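Local coordinates for protein alanine dehydrogenase/pyridine nucleotide transhydrogenase (Mycobacterium smegmatis str. MC2 155, PDB 3P2Y) that probably transfers hydride between NADH and NADP as part of a membrane transhydrogenase coupled to proton translocation, at residues A65-S68 with D69-E73; I79-P82 with W83-D86; V88-V91 with N92-S96. One frame throughout, in Å; residues are numbered along the deposited sequence.

How the contacts relate
All three contacts are local and follow one another along the N-terminal domain, built on a parallel sheet. Contact 1 opens helix 69-74, contact 2 holds a turn in the connection between strands 78-79 and 87-89, and contact 3 is the end of strand 87-89 and the loop that leaves it. The centres of contacts 1 and 2 lie about 16 Å apart, yet Ile79 CD1 packs on Tyr72 CB at 4.0 Å. Contacts 2 and 3, centres about 13 Å apart, meet where Trp83 CH2 reaches Lys90 CE at 3.8 Å. Contact 2 includes Asp86, a calcium ligand in this protein though without metal in this chain; contact 3 lies away from the calcium sites.

Contact 1 (A65-S68 with D69-E73); sequences ALFS and DADYE
Ser68 and Asp71 grip each other in a capping box at the start of helix 69-74, where the loop after strand 54-57 in the N-terminal domain turns into helix. Asp71 can be followed outward from its backbone. Asp71 CB passes the Ser68 carbonyl, 3.3 Å from Ser68 O. CG lies anti to its own carbonyl carbon (chi1 -70°), which swings the carboxylate back over the residue that precedes the helix. Asp71 CG stands 3.3 Å from Ser68 OG. At the tip the two oxygens part company: OD1 is drawn to Arg74 in a salt bridge one residue beyond Glu73, while Asp71 OD2 accepts from Ser68 N at 2.8 Å. That bond is nearly straight at the hydrogen (167°), although the donor comes in from above the carboxylate plane.

The reciprocal half of the box comes from Ser68, whose OG accepts from Asp71 N at 3.1 Å. With chi1 at 63°, OG sits between its own backbone N and carbonyl carbon and faces the first turn. Ser68 O also receives weak bonds from Asp71 N and Tyr72 N, so the helix begins with overlapping main-chain and side-chain support. Both the acid and the serine oxygen lie near the helix N-terminus, whose dipole would probably favour the charged carboxylate.

Phe67 and Tyr72 add an apolar flank. The Phe67 ring stands almost perpendicular to the Asp71 carboxylate, which meets it at the edge, and the phenol hydroxyl of Tyr72 bonds to Leu40 O. Pro42 lies against Phe67, Asp71 and Tyr72. The two aromatic side chains touch twice: Phe67 CB comes within 4.0 Å of Tyr72 CE2, and Phe67 CD2 lies 3.9 Å from Tyr72 OH.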
ATOM      1  N   ALA A  65       2.153   9.942  15.451  1.00 10.53           N
ATOM      2  CA  ALA A  65       2.374   8.502  15.587  1.00 11.28           C
ATOM      3  C   ALA A  65       1.246   7.811  16.385  1.00 12.63           C
ATOM      4  O   ALA A  65       1.335   6.633  16.706  1.00 12.82           O
ATOM      5  CB  ALA A  65       3.769   8.216  16.219  1.00 10.07           C
ATOM      6  N   LEU A  66       0.188   8.569  16.670  1.00 13.11           N
ATOM      7  CA  LEU A  66      -1.013   8.095  17.385  1.00 14.90           C
ATOM      8  C   LEU A  66      -0.823   7.774  18.874  1.00 15.84           C
ATOM      9  O   LEU A  66      -1.633   7.027  19.459  1.00 17.81           O
ATOM     10  CB  LEU A  66      -1.713   6.949  16.616  1.00 15.29           C
ATOM     11  CG  LEU A  66      -1.990   7.280  15.140  1.00 15.74           C
ATOM     12  CD1 LEU A  66      -2.721   6.137  14.384  1.00 17.19           C
ATOM     13  CD2 LEU A  66      -2.766   8.574  15.025  1.00 18.54           C
ATOM     14  N   PHE A  67       0.212   8.356  19.493  1.00 15.35           N
ATOM     15  CA  PHE A  67       0.431   8.280  20.947  1.00 15.19           C
ATOM     16  C   PHE A  67      -0.337   9.422  21.598  1.00 16.50           C
ATOM     17  O   PHE A  67      -0.617  10.430  20.927  1.00 17.99           O
ATOM     18  CB  PHE A  67       1.902   8.445  21.283  1.00 15.14           C
ATOM     19  CG  PHE A  67       2.757   7.318  20.773  1.00 17.07           C
ATOM     20  CD1 PHE A  67       2.426   6.011  21.092  1.00 18.82           C
ATOM     21  CD2 PHE A  67       3.859   7.571  19.953  1.00 17.20           C
ATOM     22  CE1 PHE A  67       3.199   4.946  20.618  1.00 22.11           C
ATOM     23  CE2 PHE A  67       4.641   6.506  19.492  1.00 18.83           C
ATOM     24  CZ  PHE A  67       4.302   5.218  19.826  1.00 18.80           C
ATOM     25  N   SER A  68      -0.663   9.291  22.883  1.00 14.83           N
ATOM     26  CA  SER A  68      -1.290  10.423  23.593  1.00 13.29           C
ATOM     27  C   SER A  68      -0.339  11.016  24.620  1.00 12.70           C
ATOM     28  O   SER A  68       0.688  10.409  24.976  1.00 12.85           O
ATOM     29  CB  SER A  68      -2.573   9.964  24.299  1.00 13.92           C
ATOM     30  OG  SER A  68      -2.191   9.004  25.265  1.00 15.21           O
ATOM     31  N   ASP A  69      -0.689  12.193  25.148  1.00 12.29           N
ATOM     32  CA  ASP A  69       0.092  12.786  26.231  1.00 12.98           C
ATOM     33  C   ASP A  69       0.090  11.800  27.405  1.00 13.19           C
ATOM     34  O   ASP A  69       1.105  11.645  28.095  1.00 12.96           O
ATOM     35  CB  ASP A  69      -0.548  14.100  26.707  1.00 12.28           C
ATOM     36  CG  ASP A  69      -0.276  15.276  25.776  1.00 12.51           C
ATOM     37  OD1 ASP A  69       0.339  15.102  24.702  1.00 11.24           O
ATOM     38  OD2 ASP A  69      -0.743  16.387  26.118  1.00 12.02           O
ATOM     39  N   ALA A  70      -1.056  11.131  27.633  1.00 13.76           N
ATOM     40  CA  ALA A  70      -1.139  10.160  28.749  1.00 14.20           C
ATOM     41  C   ALA A  70      -0.141   9.012  28.579  1.00 14.04           C
ATOM     42  O   ALA A  70       0.400   8.533  29.565  1.00 14.74           O
ATOM     43  CB  ALA A  70      -2.567   9.616  28.930  1.00 14.99           C
ATOM     44  N   ASP A  71       0.123   8.592  27.338  1.00 14.15           N
ATOM     45  CA  ASP A  71       1.115   7.526  27.101  1.00 14.05           C
ATOM     46  C   ASP A  71       2.481   7.963  27.606  1.00 13.50           C
ATOM     47  O   ASP A  71       3.195   7.209  28.286  1.00 14.65           O
ATOM     48  CB  ASP A  71       1.218   7.175  25.619  1.00 14.12           C
ATOM     49  CG  ASP A  71      -0.001   6.479  25.100  1.00 17.10           C
ATOM     50  OD1 ASP A  71      -0.668   5.741  25.883  1.00 20.76           O
ATOM     51  OD2 ASP A  71      -0.297   6.664  23.900  1.00 17.91           O
ATOM     52  N   TYR A  72       2.842   9.203  27.289  1.00 12.78           N
ATOM     53  CA  TYR A  72       4.099   9.773  27.796  1.00 12.90           C
ATOM     54  C   TYR A  72       4.149   9.943  29.310  1.00 13.13           C
ATOM     55  O   TYR A  72       5.159   9.630  29.925  1.00 12.51           O
ATOM     56  CB  TYR A  72       4.455  11.076  27.069  1.00 11.02           C
ATOM     57  CG  TYR A  72       4.939  10.809  25.645  1.00 10.76           C
ATOM     58  CD1 TYR A  72       6.243  10.339  25.403  1.00  9.27           C
ATOM     59  CD2 TYR A  72       4.108  11.050  24.556  1.00 10.93           C
ATOM     60  CE1 TYR A  72       6.690  10.114  24.072  1.00  9.38           C
ATOM     61  CE2 TYR A  72       4.538  10.818  23.235  1.00 11.61           C
ATOM     62  CZ  TYR A  72       5.829  10.366  23.011  1.00 10.82           C
ATOM     63  OH  TYR A  72       6.239  10.153  21.712  1.00 10.13           O
ATOM     64  N   GLU A  73       3.068  10.420  29.915  1.00 14.30           N
ATOM     65  CA  GLU A  73       3.016  10.567  31.371  1.00 15.27           C
ATOM     66  C   GLU A  73       3.144   9.190  32.055  1.00 15.56           C
ATOM     67  O   GLU A  73       3.847   9.070  33.076  1.00 15.22           O
ATOM     68  CB  GLU A  73       1.725  11.257  31.804  1.00 15.34           C
ATOM     69  CG  GLU A  73       1.693  12.740  31.434  1.00 14.14           C
ATOM     70  CD  GLU A  73       0.354  13.387  31.713  1.00 17.28           C
ATOM     71  OE1 GLU A  73      -0.697  12.720  31.565  1.00 18.38           O
ATOM     72  OE2 GLU A  73       0.357  14.579  32.034  1.00 14.88           O
TER

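Contact 2 (I79-P82 with W83-D86)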
ATOM      1  N   ILE A  79       4.445  16.668  30.747  1.00 13.65           N
ATOM      2  CA  ILE A  79       4.066  17.344  29.495  1.00 12.03           C
ATOM      3  C   ILE A  79       4.315  18.838  29.674  1.00 12.62           C
ATOM      4  O   ILE A  79       3.820  19.450  30.637  1.00 13.17           O
ATOM      5  CB  ILE A  79       2.575  17.079  29.133  1.00 11.39           C
ATOM      6  CG1 ILE A  79       2.279  15.567  29.033  1.00 12.08           C
ATOM      7  CG2 ILE A  79       2.191  17.847  27.849  1.00 12.52           C
ATOM      8  CD1 ILE A  79       3.100  14.762  27.951  1.00 10.16           C
ATOM      9  N   GLY A  80       5.071  19.453  28.778  1.00 12.08           N
ATOM     10  CA  GLY A  80       5.418  20.859  28.986  1.00 14.03           C
ATOM     11  C   GLY A  80       6.348  21.379  27.917  1.00 14.45           C
ATOM     12  O   GLY A  80       6.459  20.786  26.852  1.00 15.29           O
ATOM     13  N   ASP A  81       7.021  22.495  28.203  1.00 14.42           N
ATOM     14  CA  ASP A  81       7.877  23.139  27.203  1.00 14.47           C
ATOM     15  C   ASP A  81       9.199  22.358  27.073  1.00 13.41           C
ATOM     16  O   ASP A  81       9.955  22.246  28.034  1.00 13.39           O
ATOM     17  CB  ASP A  81       8.107  24.601  27.636  1.00 15.07           C
ATOM     18  CG  ASP A  81       8.918  25.409  26.640  1.00 18.27           C
ATOM     19  OD1 ASP A  81       9.296  24.910  25.568  1.00 15.73           O
ATOM     20  OD2 ASP A  81       9.186  26.586  26.967  1.00 19.33           O
ATOM     21  N   PRO A  82       9.478  21.815  25.871  1.00 13.11           N
ATOM     22  CA  PRO A  82      10.653  20.990  25.728  1.00 13.12           C
ATOM     23  C   PRO A  82      11.917  21.801  25.443  1.00 13.33           C
ATOM     24  O   PRO A  82      13.017  21.284  25.671  1.00 13.73           O
ATOM     25  CB  PRO A  82      10.291  20.112  24.519  1.00 13.40           C
ATOM     26  CG  PRO A  82       9.521  21.033  23.628  1.00 13.49           C
ATOM     27  CD  PRO A  82       8.681  21.861  24.627  1.00 13.00           C
ATOM     28  N   TRP A  83      11.779  23.049  24.976  1.00 13.16           N
ATOM     29  CA  TRP A  83      12.920  23.777  24.400  1.00 13.55           C
ATOM     30  C   TRP A  83      14.028  24.174  25.367  1.00 14.56           C
ATOM     31  O   TRP A  83      15.201  24.182  24.959  1.00 15.74           O
ATOM     32  CB  TRP A  83      12.451  24.996  23.584  1.00 13.87           C
ATOM     33  CG  TRP A  83      11.558  24.566  22.460  1.00 13.31           C
ATOM     34  CD1 TRP A  83      10.196  24.727  22.383  1.00 15.31           C
ATOM     35  CD2 TRP A  83      11.954  23.906  21.272  1.00 13.89           C
ATOM     36  NE1 TRP A  83       9.724  24.189  21.213  1.00 16.82           N
ATOM     37  CE2 TRP A  83      10.776  23.683  20.507  1.00 15.22           C
ATOM     38  CE3 TRP A  83      13.190  23.471  20.769  1.00 15.27           C
ATOM     39  CZ2 TRP A  83      10.798  23.039  19.265  1.00 16.63           C
ATOM     40  CZ3 TRP A  83      13.217  22.841  19.520  1.00 15.05           C
ATOM     41  CH2 TRP A  83      12.026  22.623  18.792  1.00 15.11           C
ATOM     42  N   PRO A  84      13.686  24.490  26.632  1.00 14.83           N
ATOM     43  CA  PRO A  84      14.801  24.906  27.502  1.00 16.27           C
ATOM     44  C   PRO A  84      15.534  23.771  28.232  1.00 16.52           C
ATOM     45  O   PRO A  84      16.321  24.027  29.175  1.00 16.96           O
ATOM     46  CB  PRO A  84      14.143  25.877  28.480  1.00 17.48           C
ATOM     47  CG  PRO A  84      12.706  25.476  28.562  1.00 18.13           C
ATOM     48  CD  PRO A  84      12.365  24.800  27.219  1.00 14.51           C
ATOM     49  N   ALA A  85      15.311  22.533  27.789  1.00 14.77           N
ATOM     50  CA  ALA A  85      15.930  21.355  28.422  1.00 14.38           C
ATOM     51  C   ALA A  85      17.449  21.372  28.284  1.00 14.08           C
ATOM     52  O   ALA A  85      18.015  22.044  27.400  1.00 14.81           O
ATOM     53  CB  ALA A  85      15.361  20.041  27.783  1.00 13.33           C
ATOM     54  N   ASP A  86      18.112  20.580  29.127  1.00 12.85           N
ATOM     55  CA  ASP A  86      19.559  20.386  29.015  1.00 13.66           C
ATOM     56  C   ASP A  86      19.951  19.667  27.732  1.00 13.24           C
ATOM     57  O   ASP A  86      21.024  19.915  27.172  1.00 13.41           O
ATOM     58  CB  ASP A  86      20.047  19.558  30.193  1.00 13.36           C
ATOM     59  CG  ASP A  86      19.746  20.214  31.510  1.00 16.83           C
ATOM     60  OD1 ASP A  86      20.175  21.367  31.687  1.00 18.58           O
ATOM     61  OD2 ASP A  86      19.063  19.586  32.341  1.00 17.28           O
TER
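The Asp81 carboxylate reaches forward to Trp83, accepting from Trp83 N through OD1 at 3.2 Å. The donor sits well above the carboxylate plane, and the bond is fairly straight at the hydrogen (161°). Asp81 OD1 also lies at the edge of the indole, 3.3 Å from Trp83 CD1, with the carboxylate and ring planes 68° apart. Asp81 carries its CG anti to its own N (chi1 -177°), which extends the acid along the chain to this position. The same carboxylate runs past the next proline, where Asp81 OD1 is 3.5 Å from Pro84 CD.

Pro82 supplies the other grip on the indole. Pro82 CG lies over one face of the five-membered ring of Trp83, 4.0 Å from the centroid and almost straight above it, in a CH-pi contact. The pyrrolidine and indole point the same way, and Pro28 packs against both of them.

Further out, the backbone closes weakly, Ala85 N giving a hydrogen bond to Pro82 O at 3.4 Å, while Ala85 CB rests near the same oxygen. Beyond Ala85 the chain reaches Asp86, a calcium ligand in this protein although no metal is bound to it in this chain; its carboxylate pairs with Lys103 and accepts from Leu24 N. An Asx turn at Asp81 thus leads into a type I beta turn from Pro82 to Ala85, within the connection that carries the chain from edge strand 78-79, past strands 54-57 and 24-27, to strand 87-89.

Contact 3 (V88-V91 with N92-S96); sequences VVKV and NPPTS
A lysine folded back onto the main chain makes this local contact at the exit of strand 87-89, where Lys90 reaches Asn92 and the two prolines beyond it, ahead of helix 96-99. Lys90 NZ donates to Asn92 O at 2.7 Å, arriving with a C=O...N angle of 130° and tilted 34° from the carbonyl plane. The side chain gets there by bending at both chi3 and chi4, which curls its methylenes round the same oxygen: Lys90 CD comes to 3.3 Å from Asn92 O. Lys90 CD also lies 4.2 Å from Pro94 CB.

One water lengthens the grip. It accepts from Lys90 NZ at 2.9 Å and lies 2.8 Å from Pro93 O, to which it can donate, and so can link the ammonium to a second carbonyl. Glu30 completes the setting: its carboxylate forms a salt bridge with Lys90 and accepts from the backbone N of Val91 and of Asn92.

The direct bond to Asn92 O, the Glu30 salt bridge and the water together hold the buried ammonium in place and tie the loop to the end of its strand.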
ATOM      1  N   VAL A  88      17.964  18.611  24.099  1.00  9.82           N
ATOM      2  CA  VAL A  88      16.727  18.571  23.289  1.00 10.03           C
ATOM      3  C   VAL A  88      16.985  17.565  22.188  1.00  9.07           C
ATOM      4  O   VAL A  88      18.015  17.640  21.499  1.00  9.70           O
ATOM      5  CB  VAL A  88      16.411  19.955  22.682  1.00  9.95           C
ATOM      6  CG1 VAL A  88      15.218  19.888  21.686  1.00  9.04           C
ATOM      7  CG2 VAL A  88      16.133  20.976  23.820  1.00 10.84           C
ATOM      8  N   VAL A  89      16.068  16.601  22.032  1.00  9.26           N
ATOM      9  CA  VAL A  89      16.205  15.590  20.989  1.00  9.55           C
ATOM     10  C   VAL A  89      15.032  15.742  20.045  1.00  8.94           C
ATOM     11  O   VAL A  89      13.897  15.823  20.493  1.00  8.83           O
ATOM     12  CB  VAL A  89      16.277  14.129  21.546  1.00  9.67           C
ATOM     13  CG1 VAL A  89      17.531  13.960  22.433  1.00 10.20           C
ATOM     14  CG2 VAL A  89      15.015  13.724  22.320  1.00 11.14           C
ATOM     15  N   LYS A  90      15.307  15.855  18.756  1.00  8.37           N
ATOM     16  CA  LYS A  90      14.190  16.055  17.808  1.00  8.73           C
ATOM     17  C   LYS A  90      14.514  15.324  16.526  1.00  8.87           C
ATOM     18  O   LYS A  90      15.590  14.753  16.412  1.00  9.37           O
ATOM     19  CB  LYS A  90      13.943  17.565  17.570  1.00 10.30           C
ATOM     20  CG  LYS A  90      14.933  18.266  16.607  1.00  9.35           C
ATOM     21  CD  LYS A  90      14.650  19.820  16.537  1.00 10.86           C
ATOM     22  CE  LYS A  90      13.171  20.149  16.163  1.00 11.25           C
ATOM     23  NZ  LYS A  90      12.615  19.364  14.960  1.00 10.38           N
ATOM     24  N   VAL A  91      13.596  15.349  15.561  1.00  8.09           N
ATOM     25  CA  VAL A  91      13.800  14.658  14.294  1.00  8.18           C
ATOM     26  C   VAL A  91      14.388  15.619  13.255  1.00  9.26           C
ATOM     27  O   VAL A  91      15.560  15.489  12.895  1.00 10.53           O
ATOM     28  CB  VAL A  91      12.474  14.032  13.761  1.00  7.69           C
ATOM     29  CG1 VAL A  91      12.740  13.212  12.428  1.00  8.81           C
ATOM     30  CG2 VAL A  91      11.851  13.124  14.810  1.00  8.86           C
ATOM     31  N   ASN A  92      13.575  16.551  12.745  1.00  8.61           N
ATOM     32  CA  ASN A  92      14.023  17.446  11.660  1.00  9.80           C
ATOM     33  C   ASN A  92      14.839  18.644  12.141  1.00  9.33           C
ATOM     34  O   ASN A  92      14.786  18.988  13.321  1.00  9.48           O
ATOM     35  CB  ASN A  92      12.815  17.955  10.858  1.00  9.74           C
ATOM     36  CG  ASN A  92      12.077  16.826  10.170  1.00 12.37           C
ATOM     37  OD1 ASN A  92      10.840  16.693  10.257  1.00 15.17           O
ATOM     38  ND2 ASN A  92      12.826  16.009   9.479  1.00 10.14           N
ATOM     39  N   PRO A  93      15.629  19.262  11.232  1.00 10.08           N
ATOM     40  CA  PRO A  93      16.419  20.438  11.654  1.00 10.61           C
ATOM     41  C   PRO A  93      15.508  21.483  12.292  1.00 11.63           C
ATOM     42  O   PRO A  93      14.371  21.672  11.818  1.00 12.12           O
ATOM     43  CB  PRO A  93      16.988  20.965  10.334  1.00 12.16           C
ATOM     44  CG  PRO A  93      17.199  19.688   9.494  1.00 10.76           C
ATOM     45  CD  PRO A  93      15.968  18.810   9.860  1.00 10.82           C
ATOM     46  N   PRO A  94      16.003  22.191  13.321  1.00 12.03           N
ATOM     47  CA  PRO A  94      15.218  23.214  13.966  1.00 12.54           C
ATOM     48  C   PRO A  94      15.066  24.445  13.076  1.00 12.98           C
ATOM     49  O   PRO A  94      15.969  24.764  12.283  1.00 13.92           O
ATOM     50  CB  PRO A  94      16.051  23.577  15.209  1.00 13.66           C
ATOM     51  CG  PRO A  94      17.478  23.337  14.773  1.00 12.35           C
ATOM     52  CD  PRO A  94      17.366  22.082  13.896  1.00 12.38           C
ATOM     53  N   THR A  95      13.916  25.112  13.195  1.00 13.05           N
ATOM     54  CA  THR A  95      13.699  26.400  12.527  1.00 14.06           C
ATOM     55  C   THR A  95      14.398  27.498  13.337  1.00 14.79           C
ATOM     56  O   THR A  95      14.819  27.284  14.486  1.00 13.81           O
ATOM     57  CB  THR A  95      12.216  26.760  12.478  1.00 13.39           C
ATOM     58  OG1 THR A  95      11.753  26.955  13.813  1.00 14.77           O
ATOM     59  CG2 THR A  95      11.367  25.653  11.809  1.00 14.40           C
ATOM     60  N   SER A  96      14.492  28.683  12.740  1.00 14.88           N
ATOM     61  CA  SER A  96      15.082  29.846  13.412  0.74 16.59           C
ATOM     62  C   SER A  96      14.382  30.129  14.744  1.00 16.26           C
ATOM     63  O   SER A  96      15.040  30.380  15.774  1.00 16.88           O
ATOM     64  CB  SER A  96      14.996  31.079  12.485  0.74 16.10           C
ATOM     65  OG  SER A  96      15.595  32.191  13.091  0.74 20.85           O
TER
HETATM   66  O   HOH W   1      11.906  21.547  13.220  1.00 12.26           O